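Local coordinates for protein tRNA (adenine(22)-N(1))-methyltransferase (Bacillus subtilis, PDB 6Q56) that catalyses the S-adenosyl-L-methionine-dependent methylation of N1 of adenosine 22 in tRNA, giving N(1)-methyladenosine, at residues I124-I129 / S152-V157; M176-F181 / K192-E197. The protein carries 2 engineered substitutions. One frame throughout, in Å; residues are numbered along the deposited sequence.

Contact 1: I124-I129 / S152-V157; sequences IHAVHI and SYEVLV. Engineered in segment 152-157: S152 (natural residue Cys). With NI (nickel (II) ion), chain E.
The carboxylate of E154 reaches across to A126, its OE1 lying 3.4 Å from A126 CB. A water joins the same two residues, accepting from A126 N at 2.9 Å and donating to E154 OE1 at 2.6 Å. Two more flat groups, the imidazoles of H125 and H128, meet at a nickel ion. CD2 of H128 lies in plane at the edge of the H125 ring, and a second water sits in plane at the edge of the H128 ring. H125 binds the metal through ND1 and H128 through NE2 at 1.9 Å, with that second water as a further ligand; the modelled H125 ND1 bond is so short that its exact length is doubtful. H125 and H128 are three residues apart, and both hold CG anti to the carbonyl carbon (chi1 -51° and -58°), which brings the two rings to one ion.

The strand order 3-2-1-4-5-7-6, with strand 151-159 antiparallel between 117-122 and 139-148, is that of the Rossmann-like class I methyltransferases. Helix 127-135 lies against this sheet, and the alternation of the strand turns E154 and L156 toward it, while Y153 and V155 pack on helix 8-14.

The rest of the contact is apolar. L156 divides its branches, CD1 meeting A126 CB at 4.2 Å and CD2 meeting I129 CG2 at 4.0 Å. With CG1 of I129 anti to the carbonyl carbon (chi1 -63°), CG2 is the branch left to meet L156; I129 also packs on L120 and P122. Alanine suits 126 because its short side chain fits beside both the leucine and the acid. The bridging water, fixed by the A126 N-H and donating to OE1, would tend to favour the charged form of buried E154.

Contact 2: M176-F181 / K192-E197; sequences MLVGPF and KKWTQE
V178 and W194 make a CH-pi contact: methyl CG1 of V178 stands over the centre of the indole six-membered ring, 3.6 Å from its centroid and 16° off the normal. With chi1 at -55°, CG1 is anti to the carbonyl carbon and aimed at the ring; valine suits the place because its branch at CB lets CB and CG1 both meet the indole. On the opposite face, W194 is covered by CE of its neighbour K193, offset toward the rim.

Van der Waals packing adds L177, whose CG approaches W194 CH2 at 4.1 Å, while L177 O lies obliquely 3.5 Å from W194 CZ2. The contact joins the end of helix 172-178 to the long helix 188-210, which with helix 215-234 forms a helical hairpin appended to the Rossmann-like domain; L231 of that last helix also touches W194.

The polar link runs through one water, in plane at the indole edge, which accepts from W194 NE1 at 2.6 Å and can donate to V178 O, although it has more acceptors in reach than protons. Tryptophan thus offers both a broad face and an N-H. A leucine in place of W194 would probably leave this water without its N-H donor and V178 CG1 without a flat face to rest on.

How the contacts relate
The centres of contacts 1 and 2 lie about 10 Å apart, and the two touch directly. K193 is one joint: its CE comes 3.7 Å from E154 OE2 of contact 1, and its CD 3.8 Å from OG of S152, an engineered serine. W194 also touches E154, so the acid borders both contacts. The second joint is V127, whose CB packs 3.4 Å from M176 O and also against L177. Together these tie the sheet and helix 127-135 of the methyltransferase core to the C-terminal helices. The nickel ion belongs to contact 1; the side chain of L177 in contact 2 is about 9 Å from it.

Contact 1: I124-I129 / S152-V157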
loop_
_atom_site.group_PDB
_atom_site.type_symbol
_atom_site.label_atom_id
_atom_site.label_comp_id
_atom_site.label_asym_id
_atom_site.label_seq_id
_atom_site.Cartn_x
_atom_site.Cartn_y
_atom_site.Cartn_z
ATOM N N ILE A 124 -3.740 0.988 -6.590
ATOM C CA ILE A 124 -5.105 0.570 -6.689
ATOM C C ILE A 124 -5.277 -0.756 -5.965
ATOM O O ILE A 124 -4.338 -1.543 -5.787
ATOM C CB ILE A 124 -5.587 0.528 -8.144
ATOM C CG1 ILE A 124 -4.752 -0.467 -8.929
ATOM C CG2 ILE A 124 -5.555 1.927 -8.777
ATOM C CD1 ILE A 124 -5.189 -0.625 -10.362
ATOM N N HIS A 125 -6.513 -0.958 -5.543
ATOM C CA HIS A 125 -6.925 -2.087 -4.719
ATOM C C HIS A 125 -6.130 -2.290 -3.505
ATOM O O HIS A 125 -5.376 -3.298 -3.280
ATOM C CB HIS A 125 -6.984 -3.339 -5.390
ATOM C CG HIS A 125 -7.743 -3.272 -6.592
ATOM N ND1 HIS A 125 -7.839 -4.406 -7.370
ATOM C CD2 HIS A 125 -8.477 -2.315 -7.197
ATOM C CE1 HIS A 125 -8.588 -4.138 -8.422
ATOM N NE2 HIS A 125 -8.994 -2.874 -8.343
ATOM N N ALA A 126 -6.319 -1.302 -2.676
ATOM C CA ALA A 126 -5.692 -1.387 -1.454
ATOM C C ALA A 126 -6.367 -2.552 -0.639
ATOM O O ALA A 126 -5.767 -3.079 0.303
ATOM C CB ALA A 126 -5.859 -0.104 -0.640
ATOM N N VAL A 127 -7.605 -2.927 -0.995
ATOM C CA VAL A 127 -8.332 -3.984 -0.321
ATOM C C VAL A 127 -7.530 -5.284 -0.214
ATOM O O VAL A 127 -7.574 -5.946 0.804
ATOM C CB VAL A 127 -9.685 -4.258 -1.000
ATOM C CG1 VAL A 127 -9.500 -4.613 -2.456
ATOM C CG2 VAL A 127 -10.438 -5.347 -0.264
ATOM N N HIS A 128 -6.807 -5.645 -1.265
ATOM C CA HIS A 128 -6.015 -6.867 -1.251
ATOM C C HIS A 128 -5.003 -6.839 -0.112
ATOM O O HIS A 128 -4.672 -7.864 0.461
ATOM C CB HIS A 128 -5.282 -7.062 -2.576
ATOM C CG HIS A 128 -6.178 -7.126 -3.769
ATOM N ND1 HIS A 128 -7.140 -8.095 -3.929
ATOM C CD2 HIS A 128 -6.234 -6.356 -4.879
ATOM C CE1 HIS A 128 -7.763 -7.910 -5.077
ATOM N NE2 HIS A 128 -7.233 -6.860 -5.674
ATOM N N ILE A 129 -4.508 -5.651 0.199
ATOM C CA ILE A 129 -3.536 -5.484 1.257
ATOM C C ILE A 129 -4.202 -5.629 2.612
ATOM O O ILE A 129 -3.666 -6.271 3.500
ATOM C CB ILE A 129 -2.837 -4.121 1.171
ATOM C CG1 ILE A 129 -2.050 -4.015 -0.128
ATOM C CG2 ILE A 129 -1.906 -3.921 2.343
ATOM C CD1 ILE A 129 -1.340 -2.701 -0.293
ATOM N N SER A 152 -5.300 9.938 -7.199
ATOM C CA SER A 152 -5.447 9.644 -5.788
ATOM C C SER A 152 -4.550 8.474 -5.423
ATOM O O SER A 152 -4.370 7.547 -6.200
ATOM C CB SER A 152 -6.898 9.337 -5.446
ATOM O OG SER A 152 -7.281 8.082 -5.950
ATOM N N TYR A 153 -3.980 8.527 -4.232
ATOM C CA TYR A 153 -3.100 7.477 -3.784
ATOM C C TYR A 153 -3.335 7.231 -2.314
ATOM O O TYR A 153 -3.545 8.156 -1.548
ATOM C CB TYR A 153 -1.643 7.851 -4.043
ATOM C CG TYR A 153 -1.162 9.025 -3.233
ATOM C CD1 TYR A 153 -0.672 8.851 -1.951
ATOM C CD2 TYR A 153 -1.196 10.310 -3.747
ATOM C CE1 TYR A 153 -0.233 9.924 -1.205
ATOM C CE2 TYR A 153 -0.758 11.390 -3.006
ATOM C CZ TYR A 153 -0.280 11.189 -1.739
ATOM O OH TYR A 153 0.156 12.251 -1.004
ATOM N N GLU A 154 -3.308 5.964 -1.938
ATOM C CA GLU A 154 -3.512 5.566 -0.568
ATOM C C GLU A 154 -2.220 5.058 0.035
ATOM O O GLU A 154 -1.364 4.538 -0.664
ATOM C CB GLU A 154 -4.550 4.463 -0.497
ATOM C CG GLU A 154 -5.962 4.914 -0.778
ATOM C CD GLU A 154 -6.821 3.791 -1.297
ATOM O OE1 GLU A 154 -6.300 2.962 -2.057
ATOM O OE2 GLU A 154 -8.008 3.743 -0.952
ATOM N N VAL A 155 -2.098 5.208 1.342
ATOM C CA VAL A 155 -0.931 4.749 2.067
ATOM C C VAL A 155 -1.414 4.061 3.330
ATOM O O VAL A 155 -2.094 4.656 4.152
ATOM C CB VAL A 155 0.018 5.901 2.423
ATOM C CG1 VAL A 155 1.159 5.401 3.288
ATOM C CG2 VAL A 155 0.560 6.541 1.165
ATOM N N LEU A 156 -1.063 2.791 3.464
ATOM C CA LEU A 156 -1.470 2.003 4.610
ATOM C C LEU A 156 -0.289 1.726 5.516
ATOM O O LEU A 156 0.786 1.377 5.061
ATOM C CB LEU A 156 -2.094 0.688 4.155
ATOM C CG LEU A 156 -3.497 0.770 3.563
ATOM C CD1 LEU A 156 -3.543 1.695 2.361
ATOM C CD2 LEU A 156 -3.993 -0.610 3.196
ATOM N N VAL A 157 -0.505 1.882 6.810
ATOM C CA VAL A 157 0.534 1.650 7.786
ATOM C C VAL A 157 0.068 0.592 8.750
ATOM O O VAL A 157 -0.998 0.704 9.331
ATOM C CB VAL A 157 0.864 2.918 8.568
ATOM C CG1 VAL A 157 1.926 2.632 9.607
ATOM C CG2 VAL A 157 1.287 4.021 7.619
HETATM NI NI NI E . -7.157 -5.976 -7.404
HETATM O O HOH W 1 -7.849 1.145 -2.974
HETATM O O HOH W 2 -8.564 -7.119 -7.930
#

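Contact 2: M176-F181 / K192-E197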
loop_
_atom_site.group_PDB
_atom_site.type_symbol
_atom_site.label_atom_id
_atom_site.label_comp_id
_atom_site.label_asym_id
_atom_site.label_seq_id
_atom_site.Cartn_x
_atom_site.Cartn_y
_atom_site.Cartn_z
ATOM N N MET A 176 -12.285 -2.986 4.862
ATOM C CA MET A 176 -11.219 -3.547 4.056
ATOM C C MET A 176 -11.161 -2.978 2.651
ATOM O O MET A 176 -10.097 -2.898 2.058
ATOM C CB MET A 176 -11.360 -5.060 3.980
ATOM C CG MET A 176 -11.134 -5.749 5.302
ATOM S SD MET A 176 -10.831 -7.493 5.072
ATOM C CE MET A 176 -10.530 -7.987 6.758
ATOM N N LEU A 177 -12.307 -2.580 2.127
ATOM C CA LEU A 177 -12.363 -2.039 0.785
ATOM C C LEU A 177 -11.979 -0.575 0.703
ATOM O O LEU A 177 -11.171 -0.195 -0.120
ATOM C CB LEU A 177 -13.759 -2.211 0.201
ATOM C CG LEU A 177 -13.909 -1.613 -1.190
ATOM C CD1 LEU A 177 -13.075 -2.380 -2.195
ATOM C CD2 LEU A 177 -15.361 -1.582 -1.608
ATOM N N VAL A 178 -12.568 0.251 1.547
ATOM C CA VAL A 178 -12.290 1.671 1.486
ATOM C C VAL A 178 -11.297 2.174 2.516
ATOM O O VAL A 178 -10.766 3.260 2.374
ATOM C CB VAL A 178 -13.592 2.477 1.598
ATOM C CG1 VAL A 178 -14.565 2.034 0.524
ATOM C CG2 VAL A 178 -14.218 2.312 2.965
ATOM N N GLY A 179 -11.041 1.388 3.547
ATOM C CA GLY A 179 -10.116 1.802 4.576
ATOM C C GLY A 179 -10.854 2.226 5.823
ATOM O O GLY A 179 -11.636 3.168 5.807
ATOM N N PRO A 180 -10.614 1.530 6.924
ATOM C CA PRO A 180 -11.286 1.864 8.179
ATOM C C PRO A 180 -10.990 3.280 8.651
ATOM O O PRO A 180 -11.901 3.987 9.038
ATOM C CB PRO A 180 -10.735 0.836 9.165
ATOM C CG PRO A 180 -9.496 0.309 8.550
ATOM C CD PRO A 180 -9.659 0.423 7.078
ATOM N N PHE A 181 -9.729 3.681 8.621
ATOM C CA PHE A 181 -9.352 5.016 9.043
ATOM C C PHE A 181 -9.878 6.007 8.030
ATOM O O PHE A 181 -10.451 7.024 8.383
ATOM C CB PHE A 181 -7.836 5.152 9.140
ATOM C CG PHE A 181 -7.241 4.460 10.327
ATOM C CD1 PHE A 181 -7.177 5.093 11.545
ATOM C CD2 PHE A 181 -6.740 3.183 10.219
ATOM C CE1 PHE A 181 -6.629 4.462 12.640
ATOM C CE2 PHE A 181 -6.192 2.547 11.307
ATOM C CZ PHE A 181 -6.138 3.185 12.521
ATOM N N LYS A 192 -14.667 11.608 -3.151
ATOM C CA LYS A 192 -14.589 11.697 -4.599
ATOM C C LYS A 192 -14.230 10.351 -5.214
ATOM O O LYS A 192 -14.837 9.927 -6.181
ATOM C CB LYS A 192 -13.572 12.762 -5.010
ATOM C CG LYS A 192 -13.288 12.820 -6.493
ATOM C CD LYS A 192 -12.736 14.170 -6.905
ATOM C CE LYS A 192 -11.423 14.475 -6.219
ATOM N NZ LYS A 192 -10.682 15.575 -6.881
ATOM N N LYS A 193 -13.242 9.683 -4.638
ATOM C CA LYS A 193 -12.807 8.394 -5.149
ATOM C C LYS A 193 -13.890 7.339 -5.075
ATOM O O LYS A 193 -14.095 6.594 -6.011
ATOM C CB LYS A 193 -11.583 7.901 -4.386
ATOM C CG LYS A 193 -11.198 6.464 -4.701
ATOM C CD LYS A 193 -9.901 6.059 -4.027
ATOM C CE LYS A 193 -9.660 4.563 -4.106
ATOM N NZ LYS A 193 -9.071 4.123 -5.394
ATOM N N TRP A 194 -14.573 7.267 -3.950
ATOM C CA TRP A 194 -15.593 6.256 -3.776
ATOM C C TRP A 194 -16.924 6.630 -4.394
ATOM O O TRP A 194 -17.660 5.768 -4.831
ATOM C CB TRP A 194 -15.697 5.886 -2.301
ATOM C CG TRP A 194 -14.431 5.254 -1.873
ATOM C CD1 TRP A 194 -13.515 5.749 -1.003
ATOM C CD2 TRP A 194 -13.900 4.025 -2.360
ATOM N NE1 TRP A 194 -12.455 4.886 -0.898
ATOM C CE2 TRP A 194 -12.668 3.821 -1.727
ATOM C CE3 TRP A 194 -14.356 3.070 -3.265
ATOM C CZ2 TRP A 194 -11.893 2.705 -1.963
ATOM C CZ3 TRP A 194 -13.587 1.972 -3.500
ATOM C CH2 TRP A 194 -12.369 1.792 -2.855
ATOM N N THR A 195 -17.219 7.916 -4.450
ATOM C CA THR A 195 -18.449 8.367 -5.064
ATOM C C THR A 195 -18.389 8.006 -6.541
ATOM O O THR A 195 -19.356 7.528 -7.105
ATOM C CB THR A 195 -18.643 9.875 -4.892
ATOM O OG1 THR A 195 -18.927 10.163 -3.522
ATOM C CG2 THR A 195 -19.784 10.371 -5.755
ATOM N N GLN A 196 -17.238 8.224 -7.156
ATOM C CA GLN A 196 -17.051 7.903 -8.558
ATOM C C GLN A 196 -17.087 6.395 -8.757
ATOM O O GLN A 196 -17.653 5.909 -9.723
ATOM C CB GLN A 196 -15.733 8.484 -9.083
ATOM C CG GLN A 196 -15.738 10.004 -9.182
ATOM C CD GLN A 196 -14.346 10.602 -9.281
ATOM O OE1 GLN A 196 -13.354 9.888 -9.336
ATOM N NE2 GLN A 196 -14.273 11.922 -9.290
ATOM N N GLU A 197 -16.489 5.655 -7.833
ATOM C CA GLU A 197 -16.470 4.204 -7.928
ATOM C C GLU A 197 -17.886 3.662 -7.882
ATOM O O GLU A 197 -18.228 2.736 -8.596
ATOM C CB GLU A 197 -15.651 3.593 -6.796
ATOM C CG GLU A 197 -15.590 2.080 -6.825
ATOM C CD GLU A 197 -14.800 1.541 -7.997
ATOM O OE1 GLU A 197 -13.971 2.282 -8.552
ATOM O OE2 GLU A 197 -15.005 0.369 -8.359
HETATM O O HOH W 3 -10.217 4.793 0.374
#